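Local coordinates for protein 2-polyprenyl-6-methoxyphenol hydroxylase-like FAD-dependent oxidoreductase (Streptomyces sp. NRRL 11266, PDB 6UI5) that binds flavin-adenine dinucleotide and is probably a flavoprotein oxidoreductase of the aromatic-ring hydroxylase family, built on a Rossmann-type FAD-binding domain, at residues I167-D173 and V267-Q273; A282-H287 and T299-D303; E330-A334 and P384-I388. One frame throughout, in Å; residues are numbered along the deposited sequence.

Contact 1 of 3, residues I167-D173 and V267-Q273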
loop_
_atom_site.group_PDB
_atom_site.type_symbol
_atom_site.label_atom_id
_atom_site.label_comp_id
_atom_site.label_asym_id
_atom_site.label_seq_id
_atom_site.Cartn_x
_atom_site.Cartn_y
_atom_site.Cartn_z
ATOM N N ILE A 167 19.739 11.509 22.159
ATOM C CA ILE A 167 19.289 10.636 21.077
ATOM C C ILE A 167 18.296 11.394 20.204
ATOM O O ILE A 167 17.338 11.995 20.699
ATOM C CB ILE A 167 18.693 9.309 21.599
ATOM C CG1 ILE A 167 17.364 9.514 22.243
ATOM C CG2 ILE A 167 19.554 8.643 22.668
ATOM C CD1 ILE A 167 16.899 8.340 22.933
ATOM N N ASP A 168 18.536 11.376 18.906
ATOM C CA ASP A 168 17.713 12.142 17.982
ATOM C C ASP A 168 16.342 11.481 17.824
ATOM O O ASP A 168 16.223 10.251 17.840
ATOM C CB ASP A 168 18.450 12.269 16.644
ATOM C CG ASP A 168 19.799 13.006 16.775
ATOM O OD1 ASP A 168 20.800 12.370 17.176
ATOM O OD2 ASP A 168 19.861 14.217 16.461
ATOM N N TYR A 169 15.298 12.313 17.689
ATOM C CA TYR A 169 13.885 11.898 17.668
ATOM C C TYR A 169 13.358 12.075 16.247
ATOM O O TYR A 169 12.951 13.174 15.852
ATOM C CB TYR A 169 13.085 12.728 18.670
ATOM C CG TYR A 169 11.774 12.159 19.207
ATOM C CD1 TYR A 169 11.522 10.769 19.248
ATOM C CD2 TYR A 169 10.822 13.022 19.748
ATOM C CE1 TYR A 169 10.320 10.268 19.799
ATOM C CE2 TYR A 169 9.630 12.561 20.305
ATOM C CZ TYR A 169 9.378 11.211 20.327
ATOM O OH TYR A 169 8.195 10.870 20.897
ATOM N N VAL A 170 13.355 10.987 15.491
ATOM C CA VAL A 170 13.262 11.038 14.037
ATOM C C VAL A 170 11.805 10.974 13.598
ATOM O O VAL A 170 11.057 10.094 14.044
ATOM C CB VAL A 170 14.055 9.874 13.423
ATOM C CG1 VAL A 170 13.827 9.828 11.910
ATOM C CG2 VAL A 170 15.535 9.991 13.801
ATOM N N GLY A 171 11.410 11.863 12.693
ATOM C CA GLY A 171 10.115 11.745 12.050
ATOM C C GLY A 171 9.686 13.022 11.352
ATOM O O GLY A 171 10.400 14.022 11.329
ATOM N N ASP A 172 8.484 12.956 10.775
ATOM C CA ASP A 172 7.933 14.070 10.017
ATOM C C ASP A 172 6.425 13.900 9.872
ATOM O O ASP A 172 5.886 12.820 10.088
ATOM C CB ASP A 172 8.596 14.187 8.652
ATOM C CG ASP A 172 8.816 15.627 8.245
ATOM O OD1 ASP A 172 8.851 16.497 9.142
ATOM O OD2 ASP A 172 8.952 15.889 7.033
ATOM N N ASP A 173 5.737 14.999 9.555
ATOM C CA ASP A 173 4.299 14.959 9.299
ATOM C C ASP A 173 3.974 15.926 8.182
ATOM O O ASP A 173 4.571 17.001 8.098
ATOM C CB ASP A 173 3.469 15.307 10.546
ATOM C CG ASP A 173 3.673 14.298 11.690
ATOM O OD1 ASP A 173 4.608 14.558 12.487
ATOM O OD2 ASP A 173 2.920 13.266 11.783
ATOM N N VAL A 267 2.451 14.790 16.584
ATOM C CA VAL A 267 3.552 14.566 15.657
ATOM C C VAL A 267 3.905 13.087 15.680
ATOM O O VAL A 267 3.474 12.344 16.557
ATOM C CB VAL A 267 4.784 15.411 15.990
ATOM C CG1 VAL A 267 4.532 16.889 15.600
ATOM C CG2 VAL A 267 5.114 15.239 17.457
ATOM N N THR A 268 4.735 12.681 14.718
ATOM C CA THR A 268 5.129 11.288 14.503
ATOM C C THR A 268 6.642 11.169 14.629
ATOM O O THR A 268 7.382 11.705 13.797
ATOM C CB THR A 268 4.690 10.821 13.125
ATOM O OG1 THR A 268 3.290 11.067 12.962
ATOM C CG2 THR A 268 4.976 9.327 12.965
ATOM N N ARG A 269 7.116 10.469 15.658
ATOM C CA ARG A 269 8.553 10.352 15.875
ATOM C C ARG A 269 8.922 8.949 16.320
ATOM O O ARG A 269 8.135 8.248 16.975
ATOM C CB ARG A 269 9.099 11.364 16.914
ATOM C CG ARG A 269 8.765 12.848 16.587
ATOM C CD ARG A 269 9.791 13.557 15.640
ATOM N NE ARG A 269 9.374 14.952 15.485
ATOM C CZ ARG A 269 8.482 15.400 14.603
ATOM N NH1 ARG A 269 7.954 14.560 13.677
ATOM N NH2 ARG A 269 8.170 16.726 14.610
ATOM N N ASN A 270 10.137 8.548 15.945
ATOM C CA ASN A 270 10.728 7.312 16.426
ATOM C C ASN A 270 12.161 7.624 16.838
ATOM O O ASN A 270 12.955 8.084 16.015
ATOM C CB ASN A 270 10.654 6.231 15.343
ATOM C CG ASN A 270 10.818 4.827 15.895
ATOM O OD1 ASN A 270 10.487 4.575 17.057
ATOM N ND2 ASN A 270 11.316 3.887 15.050
ATOM N N ALA A 271 12.474 7.429 18.120
ATOM C CA ALA A 271 13.845 7.588 18.586
ATOM C C ALA A 271 14.798 6.734 17.748
ATOM O O ALA A 271 14.478 5.602 17.374
ATOM C CB ALA A 271 13.942 7.200 20.065
ATOM N N GLU A 272 15.970 7.294 17.438
ATOM C CA GLU A 272 16.952 6.578 16.626
ATOM C C GLU A 272 17.591 5.414 17.382
ATOM O O GLU A 272 17.909 4.386 16.781
ATOM C CB GLU A 272 18.029 7.548 16.155
ATOM C CG GLU A 272 19.040 6.919 15.240
ATOM C CD GLU A 272 20.264 7.782 15.037
ATOM O OE1 GLU A 272 20.137 9.031 15.087
ATOM O OE2 GLU A 272 21.353 7.202 14.825
ATOM N N GLN A 273 17.772 5.554 18.688
ATOM C CA GLN A 273 18.409 4.550 19.532
ATOM C C GLN A 273 17.560 4.435 20.791
ATOM O O GLN A 273 17.504 5.392 21.569
ATOM C CB GLN A 273 19.852 4.953 19.883
ATOM C CG GLN A 273 20.775 5.035 18.696
ATOM C CD GLN A 273 20.894 3.690 17.976
ATOM O OE1 GLN A 273 20.831 2.629 18.605
ATOM N NE2 GLN A 273 21.048 3.733 16.653
HETATM O O HOH W 1 8.812 8.772 12.742
#
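The aromatic ring of Tyr169 lies against the aliphatic start of Arg269, whose CB sits over the centre of one ring face in a CH-pi contact, with CG following toward CD2 and CE2. At the ring edge, in plane, is the backbone N of Ala271, 3.7 Å from Tyr169 CD1, and Arg162 adds a cation-pi contact from outside the pair. The Arg269 guanidinium stands nearly upright to the ring, the planes 76° apart, and has Val267 CB over one of its faces. A bend at chi2 (-87°) carries the arginine off the tyrosine and back along its own strand, where NH1 donates to Thr268 O at 2.9 Å and forms a long salt bridge, 3.6 Å, with Asp173 OD1.

Asp173 grips Thr268 with both carboxylate oxygens: OD1 takes the backbone N of Thr268 at 2.9 Å through its syn lone pair, and OD2 is met on its syn side by Thr268 OG1. The backbones pair as antiparallel strands. Val170 and Asn270 form a hydrogen-bonded pair, with Asn270 N to Val170 O at 2.6 Å, and Tyr169 with Ala271 a non-hydrogen-bonded one; Glu272 N to Asp168 O, 3.0 Å, extends the pairing. Gly171 has backbone angles that suit glycine, and its CA makes a CA-H...O contact with Thr268 O at 3.2 Å. At the exposed end Asp168 and Glu272 lie side by side, OD1 to OE1 4.0 Å, which may raise their affinity for protons.

This pairing joins short strand 169-170 to strand 257-271 in the antiparallel sheet, beside the second subunit, whose Tyr357 OH bonds to Asp172 N. Arg269 probably offsets part of the charge of Asp173, and the twofold grip on Thr268 holds that carboxylate in a fixed orientation.

Contact 2 of 3, residues A282-H287 and T299-D303. With FAD (flavin-adenine dinucleotide), chain C.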
loop_
_atom_site.group_PDB
_atom_site.type_symbol
_atom_site.label_atom_id
_atom_site.label_comp_id
_atom_site.label_asym_id
_atom_site.label_seq_id
_atom_site.Cartn_x
_atom_site.Cartn_y
_atom_site.Cartn_z
ATOM N N ALA A 282 11.463 4.086 26.551
ATOM C CA ALA A 282 10.362 3.190 26.240
ATOM C C ALA A 282 9.072 3.992 26.179
ATOM O O ALA A 282 8.998 5.122 26.672
ATOM C CB ALA A 282 10.257 2.061 27.273
ATOM N N GLY A 283 8.062 3.385 25.564
ATOM C CA GLY A 283 6.777 4.034 25.414
ATOM C C GLY A 283 6.857 5.299 24.588
ATOM O O GLY A 283 7.507 5.343 23.540
ATOM N N ASP A 284 6.182 6.356 25.077
ATOM C CA ASP A 284 6.066 7.592 24.306
ATOM C C ASP A 284 7.398 8.297 24.166
ATOM O O ASP A 284 7.659 8.917 23.128
ATOM C CB ASP A 284 5.044 8.527 24.938
ATOM C CG ASP A 284 3.711 8.471 24.228
ATOM O OD1 ASP A 284 3.515 7.508 23.435
ATOM O OD2 ASP A 284 2.869 9.375 24.456
ATOM N N ALA A 285 8.262 8.195 25.177
ATOM C CA ALA A 285 9.636 8.674 25.021
ATOM C C ALA A 285 10.362 8.022 23.837
ATOM O O ALA A 285 11.298 8.614 23.293
ATOM C CB ALA A 285 10.413 8.430 26.317
ATOM N N ALA A 286 9.978 6.816 23.426
ATOM C CA ALA A 286 10.646 6.207 22.286
ATOM C C ALA A 286 9.913 6.444 20.972
ATOM O O ALA A 286 10.568 6.492 19.918
ATOM C CB ALA A 286 10.837 4.695 22.512
ATOM N N HIS A 287 8.590 6.637 21.010
ATOM C CA HIS A 287 7.838 6.690 19.761
ATOM C C HIS A 287 6.427 7.175 20.051
ATOM O O HIS A 287 5.819 6.766 21.053
ATOM C CB HIS A 287 7.794 5.298 19.085
ATOM C CG HIS A 287 7.606 4.190 20.066
ATOM N ND1 HIS A 287 6.366 3.839 20.558
ATOM C CD2 HIS A 287 8.507 3.414 20.718
ATOM C CE1 HIS A 287 6.510 2.868 21.451
ATOM N NE2 HIS A 287 7.797 2.592 21.566
ATOM N N THR A 299 2.396 -0.848 22.077
ATOM C CA THR A 299 3.843 -0.709 22.005
ATOM C C THR A 299 4.423 -0.320 23.363
ATOM O O THR A 299 5.490 -0.807 23.755
ATOM C CB THR A 299 4.220 0.303 20.920
ATOM O OG1 THR A 299 3.556 1.541 21.165
ATOM C CG2 THR A 299 3.759 -0.189 19.551
ATOM N N ALA A 300 3.714 0.522 24.114
ATOM C CA ALA A 300 4.216 0.930 25.422
ATOM C C ALA A 300 4.380 -0.276 26.337
ATOM O O ALA A 300 5.444 -0.490 26.923
ATOM C CB ALA A 300 3.268 1.958 26.056
ATOM N N ILE A 301 3.317 -1.064 26.492
ATOM C CA ILE A 301 3.402 -2.258 27.316
ATOM C C ILE A 301 4.389 -3.248 26.695
ATOM O O ILE A 301 5.234 -3.822 27.392
ATOM C CB ILE A 301 1.998 -2.857 27.491
ATOM C CG1 ILE A 301 1.089 -1.862 28.216
ATOM C CG2 ILE A 301 2.071 -4.122 28.280
ATOM C CD1 ILE A 301 1.327 -1.852 29.696
ATOM N N GLY A 302 4.322 -3.414 25.368
ATOM C CA GLY A 302 5.291 -4.247 24.652
ATOM C C GLY A 302 6.724 -3.856 24.935
ATOM O O GLY A 302 7.572 -4.718 25.149
ATOM N N ASP A 303 7.003 -2.546 24.990
ATOM C CA ASP A 303 8.363 -2.092 25.270
ATOM C C ASP A 303 8.836 -2.611 26.625
ATOM O O ASP A 303 9.953 -3.128 26.761
ATOM C CB ASP A 303 8.431 -0.558 25.242
ATOM C CG ASP A 303 8.482 0.038 23.832
ATOM O OD1 ASP A 303 8.666 -0.690 22.836
ATOM O OD2 ASP A 303 8.362 1.278 23.732
HETATM P PA FAD C . 2.843 8.866 29.291
HETATM O O1A FAD C . 1.444 8.289 29.287
HETATM O O2A FAD C . 2.809 10.212 28.587
HETATM O O5B FAD C . 3.481 8.874 30.821
HETATM C C5B FAD C . 4.707 9.543 31.072
HETATM C C4B FAD C . 4.766 9.905 32.592
HETATM O O4B FAD C . 5.924 10.395 32.961
HETATM C C3B FAD C . 3.741 11.021 32.905
HETATM O O3B FAD C . 3.149 10.738 34.097
HETATM C C2B FAD C . 4.600 12.296 33.013
HETATM O O2B FAD C . 3.813 13.312 33.760
HETATM C C1B FAD C . 5.625 11.848 33.684
HETATM N N9A FAD C . 6.862 12.592 33.544
HETATM C C8A FAD C . 7.304 13.237 32.440
HETATM N N7A FAD C . 8.528 13.736 32.714
HETATM C C5A FAD C . 8.848 13.378 33.981
HETATM C C6A FAD C . 9.968 13.610 34.769
HETATM N N6A FAD C . 11.251 14.292 34.677
HETATM N N1A FAD C . 10.028 13.142 36.019
HETATM C C2A FAD C . 9.000 12.424 36.524
HETATM N N3A FAD C . 7.907 12.183 35.745
HETATM C C4A FAD C . 7.828 12.659 34.483
HETATM N N1 FAD C . -3.705 5.202 23.733
HETATM C C2 FAD C . -4.545 4.059 23.272
HETATM O O2 FAD C . -4.202 2.933 23.428
HETATM N N3 FAD C . -5.847 4.349 22.607
HETATM C C4 FAD C . -6.267 5.740 22.425
HETATM O O4 FAD C . -7.297 6.004 21.902
HETATM C C4X FAD C . -5.390 6.871 22.901
HETATM N N5 FAD C . -5.859 8.220 22.685
HETATM C C5X FAD C . -5.011 9.354 23.130
HETATM C C6 FAD C . -5.472 10.655 22.911
HETATM C C7 FAD C . -4.703 11.737 23.324
HETATM C C7M FAD C . -5.451 13.011 22.955
HETATM C C8 FAD C . -3.468 11.550 23.963
HETATM C C8M FAD C . -2.693 12.805 24.386
HETATM C C9 FAD C . -3.000 10.242 24.183
HETATM C C9A FAD C . -3.765 9.127 23.765
HETATM N N10 FAD C . -3.272 7.714 23.983
HETATM C C10 FAD C . -4.116 6.604 23.549
HETATM C "C1'" FAD C . -1.987 7.507 24.682
HETATM C "C2'" FAD C . -0.869 6.702 23.997
HETATM O "O2'" FAD C . -1.066 5.342 24.116
HETATM C "C3'" FAD C . 0.460 6.937 24.711
HETATM O "O3'" FAD C . 1.455 6.413 23.891
HETATM C "C4'" FAD C . 0.618 6.242 26.079
HETATM O "O4'" FAD C . -0.336 6.618 27.031
HETATM C "C5'" FAD C . 1.987 6.727 26.572
HETATM O "O5'" FAD C . 2.480 5.900 27.589
HETATM P P FAD C . 3.887 6.282 28.365
HETATM O O1P FAD C . 3.863 5.670 29.746
HETATM O O2P FAD C . 5.142 5.924 27.592
HETATM O O3P FAD C . 3.898 7.934 28.424
#
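His287 and Asp303 approach from opposite directions, and a single carboxylate oxygen, Asp303 OD2, takes the imidazole NE2 at 2.6 Å. The two planes stand 77° apart, so the acid meets the edge of the ring while its own plane is turned steeply across it, and the oxygen lies 16° out of the ring plane. OD2 offers the histidine its syn lone pair and uses the anti one for the backbone N of Gly283, 2.8 Å away. Two N-H groups, one from a side chain and one from the backbone, thus converge on one buried oxygen; the other, OD1, forms a salt bridge with Arg331 of helix 325-346.

With chi1 at 40°, His287 CG lies between its backbone N and carbonyl carbon, folding the ring back over its own loop until Gly283 O rests above the centre of one face. Thr299 slides past in the reverse direction, its OG1 lying near the ring plane at 3.3 Å from His287 CE1; that hydroxyl is bonded to Gln295 O, one helical turn back. Nearby, Ala282 CB packs on Asp303 CB at 3.8 Å, and Gly283 CA comes to 4.0 Å from Ala300 CA, close for a backbone passing a helix.

At Gly283 and Asp284 the chain meets FAD. Asp284 N donates to phosphate oxygen O2P at 2.8 Å in an almost straight bond, while the ribityl O3' hydroxyl is modelled so close to Asp284 OD1 that their bond is doubtful in detail. Gly283 CA passes close to O2P, and its positive phi suits glycine. Asp303 lies in the second shell; its bond to Gly283 N is consistent with a part in positioning the Asp284 amide, and the Arg331 salt bridge and the two N-H donors probably favour the ionised carboxylate in this buried setting.

Contact 3 of 3, residues E330-A334 and P384-I388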
loop_
_atom_site.group_PDB
_atom_site.type_symbol
_atom_site.label_atom_id
_atom_site.label_comp_id
_atom_site.label_asym_id
_atom_site.label_seq_id
_atom_site.Cartn_x
_atom_site.Cartn_y
_atom_site.Cartn_z
ATOM N N GLU A 330 14.787 -5.323 18.623
ATOM C CA GLU A 330 13.426 -5.822 18.580
ATOM C C GLU A 330 12.428 -4.684 18.638
ATOM O O GLU A 330 11.447 -4.683 17.886
ATOM C CB GLU A 330 13.204 -6.805 19.730
ATOM C CG GLU A 330 13.629 -8.203 19.357
ATOM C CD GLU A 330 14.022 -9.045 20.556
ATOM O OE1 GLU A 330 14.798 -10.006 20.367
ATOM O OE2 GLU A 330 13.548 -8.759 21.676
ATOM N N ARG A 331 12.674 -3.692 19.498
ATOM C CA ARG A 331 11.633 -2.714 19.796
ATOM C C ARG A 331 11.673 -1.490 18.905
ATOM O O ARG A 331 10.612 -0.947 18.583
ATOM C CB ARG A 331 11.716 -2.335 21.256
ATOM C CG ARG A 331 11.211 -3.495 22.117
ATOM C CD ARG A 331 9.717 -3.344 22.285
ATOM N NE ARG A 331 8.908 -4.033 21.303
ATOM C CZ ARG A 331 7.598 -3.859 21.174
ATOM N NH1 ARG A 331 6.966 -2.978 21.962
ATOM N NH2 ARG A 331 6.917 -4.569 20.271
ATOM N N HIS A 332 12.845 -1.077 18.426
ATOM C CA HIS A 332 12.861 -0.023 17.421
ATOM C C HIS A 332 12.068 -0.424 16.182
ATOM O O HIS A 332 11.414 0.428 15.566
ATOM C CB HIS A 332 14.290 0.342 17.039
ATOM C CG HIS A 332 14.376 1.423 16.007
ATOM N ND1 HIS A 332 14.023 1.224 14.690
ATOM C CD2 HIS A 332 14.782 2.711 16.098
ATOM C CE1 HIS A 332 14.203 2.345 14.013
ATOM N NE2 HIS A 332 14.668 3.261 14.843
ATOM N N LEU A 333 12.118 -1.709 15.787
ATOM C CA LEU A 333 11.342 -2.134 14.618
ATOM C C LEU A 333 9.864 -1.948 14.882
ATOM O O LEU A 333 9.131 -1.458 14.021
ATOM C CB LEU A 333 11.626 -3.600 14.248
ATOM C CG LEU A 333 10.644 -4.372 13.337
ATOM C CD1 LEU A 333 10.545 -3.777 11.898
ATOM C CD2 LEU A 333 11.052 -5.873 13.186
ATOM N N ALA A 334 9.419 -2.323 16.085
ATOM C CA ALA A 334 8.002 -2.250 16.409
ATOM C C ALA A 334 7.528 -0.795 16.456
ATOM O O ALA A 334 6.423 -0.472 15.986
ATOM C CB ALA A 334 7.755 -2.969 17.741
ATOM N N PRO A 384 4.881 -7.249 15.255
ATOM C CA PRO A 384 6.144 -7.663 14.627
ATOM C C PRO A 384 6.697 -8.915 15.293
ATOM O O PRO A 384 6.978 -8.909 16.498
ATOM C CB PRO A 384 7.057 -6.455 14.835
ATOM C CG PRO A 384 6.509 -5.811 16.126
ATOM C CD PRO A 384 5.034 -6.167 16.235
ATOM N N ALA A 385 6.755 -10.017 14.532
ATOM C CA ALA A 385 7.541 -11.175 14.933
ATOM C C ALA A 385 8.959 -10.747 15.268
ATOM O O ALA A 385 9.583 -9.995 14.521
ATOM C CB ALA A 385 7.566 -12.221 13.814
ATOM N N VAL A 386 9.437 -11.183 16.428
ATOM C CA VAL A 386 10.833 -10.931 16.809
ATOM C C VAL A 386 11.736 -11.820 15.959
ATOM O O VAL A 386 11.486 -13.038 15.860
ATOM C CB VAL A 386 11.032 -11.208 18.299
ATOM C CG1 VAL A 386 12.517 -11.461 18.618
ATOM C CG2 VAL A 386 10.439 -10.055 19.152
ATOM N N PRO A 387 12.760 -11.272 15.311
ATOM C CA PRO A 387 13.580 -12.096 14.412
ATOM C C PRO A 387 14.370 -13.139 15.198
ATOM O O PRO A 387 15.079 -12.819 16.160
ATOM C CB PRO A 387 14.493 -11.073 13.728
ATOM C CG PRO A 387 14.531 -9.895 14.661
ATOM C CD PRO A 387 13.212 -9.867 15.369
ATOM N N ILE A 388 14.230 -14.399 14.793
ATOM C CA ILE A 388 14.855 -15.520 15.494
ATOM C C ILE A 388 15.762 -16.221 14.492
ATOM O O ILE A 388 15.279 -16.768 13.492
ATOM C CB ILE A 388 13.818 -16.498 16.073
ATOM C CG1 ILE A 388 12.899 -15.825 17.098
ATOM C CG2 ILE A 388 14.513 -17.748 16.654
ATOM C CD1 ILE A 388 13.484 -15.679 18.484
HETATM O O HOH W 2 15.983 -10.570 17.998
#
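The loop residues 384-388 run in an extended course containing Pro384 and Pro387 past one helical turn, with CA atoms 6.0 Å apart both at Glu330 and Val386 and at Ala334 and Pro384. No direct hydrogen bond joins the two. At one end the Pro384 ring points its CG at Ala334 CB, 3.5 Å away, while Leu333 CD2 reaches toward Pro384 CB at 4.4 Å. The ring comes close to the helix backbone, with Pro384 CG 3.9 Å from Ala334 CA.

At the other end Glu330 and Val386 meet at a slant. A chi1 of 159° sets Val386 CG1 opposite the backbone N, where it touches Glu330 OE1, 3.2 Å away, and CG2 lies against Glu330 CG at 3.7 Å. The glutamate chain, extended beyond CG, thus packs both its methylene and OE1 against the valine methyls. A water bridges the segments there, donating to Glu330 OE1 at 2.7 Å and to Pro387 O at 3.0 Å.

The carboxylate also forms salt bridges with Lys310 of helix 295-316 and with Arg469, which follows strand 465-468, and a hydrogen bond with Asn306 of helix 295-316. Helix 325-346 is thereby joined to helix 295-316 and to the C-terminal region through the loop, where Trp494 of helix 484-495 packs on both Glu330 and Ile388.

Contact 2 is the core of the three, wholly buried and next to FAD, whereas contacts 1 and 3 are partly buried and lie farther out, contact 1 at the subunit boundary and contact 3 facing the C-terminal region. Their chemistry follows: strand pairing with charged side chains in contact 1, a shared carboxylate in contact 2, proline and valine packing with a bridging water in contact 3. Residues 267-273 and 282-287 touch directly, Ala271 N lying 2.8 Å from Ala286 O in a probable hydrogen bond. Consecutive helices 295-316 and 325-346 carry contacts 2 and 3, which Asp303 and Arg331 connect. His332 packs against Asn270, bringing contact 3 to contact 1.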